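Local coordinates for T-cell surface glycoprotein CD1A1 antigen (Gallus gallus, PDB 3JVG) that probably presents lipid antigens to T cells, as a chicken member of the CD1 family of MHC class I-like glycoproteins, at residues R49-W61 against L166-E178. Residues are numbered along the deposited sequence; the frame is centred on the assembly and turned at random.
Sequences RPWLRPSLPKGDW and LRLFIQAGKADLE
Trp51 and Asp176 meet in a nearly straight hydrogen bond, NE1 to OD2 at 2.7 Å with an N-H...O angle of 172°. The donor lies above the carboxylate plane, whereas Arg49 comes on the syn side in a side-on salt bridge: NE, tilted slightly to the face opposite Trp51 NE1, reaches OD2 of Asp176 at 2.6 Å and NH2 donates to OD1 at 3.0 Å. Because Arg49 binds both oxygens, the rotation of the carboxylate is held; Trp51 adds a second donor to OD2. The indole is sandwiched. Gly173 CA sits over one face, 3.5 Å from the centroid of the five-membered ring, and Arg49 CB covers the opposite face. With chi1 at 52°, CG of Trp51 stands between its backbone N and carbonyl carbon, and the far edge of the indole points at the face of buried Phe169 in a T-shaped pair, planes 71° apart. Leu52 CD1 shares that face, while Ser55 OG, Leu56 CD2 and Trp61 CH2 border the ring at its edge. Met35 of strand 33-38 lies against both Leu52 and Phe169. The partly exposed outer side, Ser55, Ala172 and Leu168, makes fewer contacts, except for a tight methyl pair, Leu56 CD1 to Leu168 CD2 at 3.4 Å. The segment leading into helix 58-82 thus packs on the end of helix 148-172 and the short helix 174-177, probably helping to close one end of the groove, as in MHC class I-like folds.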
loop_
_atom_site.group_PDB
_atom_site.type_symbol
_atom_site.label_atom_id
_atom_site.label_comp_id
_atom_site.label_asym_id
_atom_site.label_seq_id
_atom_site.Cartn_x
_atom_site.Cartn_y
_atom_site.Cartn_z
ATOM N N ARG A 49 10.679 10.952 7.544
ATOM C CA ARG A 49 11.415 10.305 8.629
ATOM C C ARG A 49 12.629 11.179 9.012
ATOM O O ARG A 49 13.340 11.649 8.156
ATOM C CB ARG A 49 11.870 8.880 8.217
ATOM C CG ARG A 49 10.722 7.876 7.792
ATOM C CD ARG A 49 9.557 7.842 8.814
ATOM N NE ARG A 49 10.049 7.454 10.141
ATOM C CZ ARG A 49 9.563 7.905 11.297
ATOM N NH1 ARG A 49 8.575 8.771 11.277
ATOM N NH2 ARG A 49 10.064 7.500 12.460
ATOM N N PRO A 50 12.829 11.400 10.305
ATOM C CA PRO A 50 13.875 12.278 10.774
ATOM C C PRO A 50 15.287 11.770 10.510
ATOM O O PRO A 50 16.188 12.573 10.439
ATOM C CB PRO A 50 13.636 12.367 12.272
ATOM C CG PRO A 50 12.392 11.650 12.557
ATOM C CD PRO A 50 11.910 10.957 11.365
ATOM N N TRP A 51 15.494 10.466 10.375
ATOM C CA TRP A 51 16.854 9.941 10.084
ATOM C C TRP A 51 17.296 10.151 8.608
ATOM O O TRP A 51 18.470 10.063 8.291
ATOM C CB TRP A 51 16.945 8.469 10.486
ATOM C CG TRP A 51 15.817 7.613 9.879
ATOM C CD1 TRP A 51 14.632 7.260 10.471
ATOM C CD2 TRP A 51 15.802 7.041 8.565
ATOM N NE1 TRP A 51 13.878 6.487 9.594
ATOM C CE2 TRP A 51 14.575 6.356 8.417
ATOM C CE3 TRP A 51 16.714 7.037 7.493
ATOM C CZ2 TRP A 51 14.236 5.681 7.233
ATOM C CZ3 TRP A 51 16.376 6.362 6.314
ATOM C CH2 TRP A 51 15.157 5.707 6.199
ATOM N N LEU A 52 16.363 10.482 7.719
ATOM C CA LEU A 52 16.714 10.617 6.275
ATOM C C LEU A 52 17.738 11.695 5.947
ATOM O O LEU A 52 18.849 11.383 5.456
ATOM C CB LEU A 52 15.457 10.912 5.454
ATOM C CG LEU A 52 14.693 10.058 4.455
ATOM C CD1 LEU A 52 15.315 8.720 4.005
ATOM C CD2 LEU A 52 13.218 9.972 4.906
ATOM N N ARG A 53 17.368 12.962 6.181
ATOM C CA ARG A 53 18.221 14.094 5.769
ATOM C C ARG A 53 19.631 14.049 6.305
ATOM O O ARG A 53 20.532 14.323 5.573
ATOM C CB ARG A 53 17.589 15.475 6.054
ATOM C CG ARG A 53 16.340 15.789 5.210
ATOM C CD ARG A 53 16.655 15.864 3.690
ATOM N NE ARG A 53 17.461 17.056 3.363
ATOM C CZ ARG A 53 17.462 17.719 2.199
ATOM N NH1 ARG A 53 16.681 17.347 1.191
ATOM N NH2 ARG A 53 18.262 18.767 2.043
ATOM N N PRO A 54 19.843 13.655 7.578
ATOM C CA PRO A 54 21.214 13.662 8.033
ATOM C C PRO A 54 21.985 12.433 7.597
ATOM O O PRO A 54 23.204 12.350 7.856
ATOM C CB PRO A 54 21.068 13.658 9.571
ATOM C CG PRO A 54 19.570 13.903 9.856
ATOM C CD PRO A 54 18.921 13.293 8.673
ATOM N N SER A 55 21.311 11.483 6.941
ATOM C CA SER A 55 22.000 10.276 6.545
ATOM C C SER A 55 22.890 10.515 5.335
ATOM O O SER A 55 23.829 9.770 5.146
ATOM C CB SER A 55 21.043 9.089 6.340
ATOM O OG SER A 55 20.440 9.143 5.049
ATOM N N LEU A 56 22.612 11.558 4.548
ATOM C CA LEU A 56 23.471 11.921 3.394
ATOM C C LEU A 56 23.742 13.419 3.430
ATOM O O LEU A 56 22.928 14.167 3.987
ATOM C CB LEU A 56 22.754 11.634 2.085
ATOM C CG LEU A 56 22.560 10.311 1.325
ATOM C CD1 LEU A 56 23.728 9.292 1.442
ATOM C CD2 LEU A 56 21.366 9.761 1.674
ATOM N N PRO A 57 24.876 13.869 2.857
ATOM C CA PRO A 57 25.080 15.316 2.802
ATOM C C PRO A 57 24.113 16.013 1.840
ATOM O O PRO A 57 23.623 15.424 0.867
ATOM C CB PRO A 57 26.547 15.488 2.321
ATOM C CG PRO A 57 27.029 14.115 1.903
ATOM C CD PRO A 57 25.957 13.099 2.192
ATOM N N LYS A 58 23.855 17.263 2.139
ATOM C CA LYS A 58 23.071 18.127 1.309
ATOM C C LYS A 58 23.318 17.917 -0.208
ATOM O O LYS A 58 22.385 17.695 -0.942
ATOM C CB LYS A 58 23.379 19.571 1.737
ATOM C CG LYS A 58 22.145 20.414 2.097
ATOM C CD LYS A 58 20.961 20.219 1.091
ATOM C CE LYS A 58 20.112 21.504 0.931
ATOM N NZ LYS A 58 18.782 21.210 0.283
ATOM N N GLY A 59 24.565 17.968 -0.681
ATOM C CA GLY A 59 24.841 17.790 -2.095
ATOM C C GLY A 59 24.258 16.501 -2.680
ATOM O O GLY A 59 23.723 16.531 -3.772
ATOM N N ASP A 60 24.351 15.385 -1.954
ATOM C CA ASP A 60 23.684 14.163 -2.398
ATOM C C ASP A 60 22.169 14.306 -2.510
ATOM O O ASP A 60 21.610 13.961 -3.553
ATOM C CB ASP A 60 24.060 12.943 -1.534
ATOM C CG ASP A 60 25.454 12.412 -1.867
ATOM O OD1 ASP A 60 25.990 11.606 -1.085
ATOM O OD2 ASP A 60 26.034 12.851 -2.895
ATOM N N TRP A 61 21.523 14.823 -1.450
ATOM C CA TRP A 61 20.113 15.184 -1.543
ATOM C C TRP A 61 19.752 16.054 -2.760
ATOM O O TRP A 61 18.772 15.727 -3.480
ATOM C CB TRP A 61 19.525 15.724 -0.227
ATOM C CG TRP A 61 19.363 14.616 0.752
ATOM C CD1 TRP A 61 20.020 14.482 1.953
ATOM C CD2 TRP A 61 18.536 13.439 0.610
ATOM N NE1 TRP A 61 19.658 13.317 2.553
ATOM C CE2 TRP A 61 18.748 12.652 1.756
ATOM C CE3 TRP A 61 17.659 12.963 -0.397
ATOM C CZ2 TRP A 61 18.094 11.422 1.948
ATOM C CZ3 TRP A 61 16.997 11.766 -0.207
ATOM C CH2 TRP A 61 17.224 10.994 0.947
ATOM N N LEU A 166 20.381 1.840 -0.076
ATOM C CA LEU A 166 19.670 0.850 0.735
ATOM C C LEU A 166 20.472 0.462 1.997
ATOM O O LEU A 166 19.942 0.603 3.114
ATOM C CB LEU A 166 19.232 -0.411 -0.082
ATOM C CG LEU A 166 18.456 -1.492 0.685
ATOM C CD1 LEU A 166 17.262 -0.924 1.522
ATOM C CD2 LEU A 166 17.976 -2.696 -0.153
ATOM N N ARG A 167 21.733 0.014 1.827
ATOM C CA ARG A 167 22.537 -0.469 2.961
ATOM C C ARG A 167 22.608 0.602 4.025
ATOM O O ARG A 167 22.452 0.333 5.225
ATOM C CB ARG A 167 23.960 -0.809 2.572
ATOM C CG ARG A 167 24.037 -1.983 1.680
ATOM C CD ARG A 167 25.474 -2.482 1.536
ATOM N NE ARG A 167 25.410 -3.902 1.839
ATOM C CZ ARG A 167 25.378 -4.877 0.929
ATOM N NH1 ARG A 167 25.479 -4.599 -0.377
ATOM N NH2 ARG A 167 25.292 -6.146 1.338
ATOM N N LEU A 168 22.845 1.818 3.563
ATOM C CA LEU A 168 22.922 2.961 4.426
ATOM C C LEU A 168 21.589 3.293 5.133
ATOM O O LEU A 168 21.597 3.676 6.308
ATOM C CB LEU A 168 23.342 4.118 3.564
ATOM C CG LEU A 168 23.112 5.474 4.159
ATOM C CD1 LEU A 168 24.295 5.822 5.059
ATOM C CD2 LEU A 168 23.060 6.381 2.974
ATOM N N PHE A 169 20.464 3.177 4.417
ATOM C CA PHE A 169 19.128 3.430 4.989
ATOM C C PHE A 169 18.728 2.355 6.032
ATOM O O PHE A 169 18.100 2.676 7.061
ATOM C CB PHE A 169 18.059 3.515 3.871
ATOM C CG PHE A 169 18.051 4.835 3.109
ATOM C CD1 PHE A 169 18.974 5.850 3.398
ATOM C CD2 PHE A 169 17.121 5.069 2.106
ATOM C CE1 PHE A 169 18.941 7.070 2.729
ATOM C CE2 PHE A 169 17.096 6.306 1.425
ATOM C CZ PHE A 169 18.015 7.309 1.745
ATOM N N ILE A 170 19.084 1.093 5.764
ATOM C CA ILE A 170 18.922 0.024 6.763
ATOM C C ILE A 170 19.602 0.415 8.094
ATOM O O ILE A 170 19.026 0.214 9.167
ATOM C CB ILE A 170 19.470 -1.333 6.286
ATOM C CG1 ILE A 170 18.715 -1.815 5.037
ATOM C CG2 ILE A 170 19.427 -2.392 7.442
ATOM C CD1 ILE A 170 19.363 -3.025 4.370
ATOM N N GLN A 171 20.798 1.000 8.014
ATOM C CA GLN A 171 21.516 1.405 9.208
ATOM C C GLN A 171 20.944 2.666 9.818
ATOM O O GLN A 171 20.752 2.719 11.012
ATOM C CB GLN A 171 23.026 1.597 8.959
ATOM C CG GLN A 171 23.913 0.319 9.079
ATOM C CD GLN A 171 23.309 -0.777 9.976
ATOM O OE1 GLN A 171 22.917 -1.857 9.492
ATOM N NE2 GLN A 171 23.197 -0.485 11.278
ATOM N N ALA A 172 20.712 3.692 9.009
ATOM C CA ALA A 172 20.193 4.960 9.531
ATOM C C ALA A 172 18.766 4.839 10.107
ATOM O O ALA A 172 18.449 5.417 11.165
ATOM C CB ALA A 172 20.230 6.018 8.454
ATOM N N GLY A 173 17.914 4.077 9.434
ATOM C CA GLY A 173 16.537 3.912 9.889
ATOM C C GLY A 173 16.248 2.633 10.665
ATOM O O GLY A 173 15.099 2.154 10.688
ATOM N N LYS A 174 17.273 2.073 11.314
ATOM C CA LYS A 174 17.165 0.757 11.930
ATOM C C LYS A 174 16.036 0.755 12.957
ATOM O O LYS A 174 15.371 -0.211 13.095
ATOM C CB LYS A 174 18.490 0.266 12.535
ATOM C CG LYS A 174 19.061 1.146 13.624
ATOM C CD LYS A 174 20.360 0.555 14.157
ATOM C CE LYS A 174 21.227 1.592 14.905
ATOM N NZ LYS A 174 21.803 2.607 13.968
ATOM N N ALA A 175 15.856 1.864 13.662
ATOM C CA ALA A 175 14.759 2.011 14.626
ATOM C C ALA A 175 13.383 1.811 14.012
ATOM O O ALA A 175 12.541 1.180 14.625
ATOM C CB ALA A 175 14.844 3.371 15.328
ATOM N N ASP A 176 13.142 2.336 12.808
ATOM C CA ASP A 176 11.872 2.100 12.130
ATOM C C ASP A 176 11.730 0.627 11.724
ATOM O O ASP A 176 10.677 -0.030 11.930
ATOM C CB ASP A 176 11.779 2.987 10.894
ATOM C CG ASP A 176 11.542 4.471 11.248
ATOM O OD1 ASP A 176 11.342 4.794 12.440
ATOM O OD2 ASP A 176 11.506 5.300 10.315
ATOM N N LEU A 177 12.818 0.106 11.179
ATOM C CA LEU A 177 12.788 -1.198 10.580
ATOM C C LEU A 177 12.596 -2.230 11.668
ATOM O O LEU A 177 11.927 -3.234 11.451
ATOM C CB LEU A 177 14.093 -1.451 9.818
ATOM C CG LEU A 177 14.199 -1.391 8.308
ATOM C CD1 LEU A 177 13.149 -0.563 7.581
ATOM C CD2 LEU A 177 15.611 -0.983 7.864
ATOM N N GLU A 178 13.150 -1.974 12.856
ATOM C CA GLU A 178 13.109 -3.033 13.855
ATOM C C GLU A 178 11.999 -2.818 14.860
ATOM O O GLU A 178 11.854 -3.537 15.835
ATOM C CB GLU A 178 14.469 -3.180 14.538
ATOM C CG GLU A 178 15.634 -3.355 13.528
ATOM C CD GLU A 178 16.857 -4.033 14.136
ATOM O OE1 GLU A 178 17.062 -3.923 15.373
ATOM O OE2 GLU A 178 17.600 -4.696 13.359
#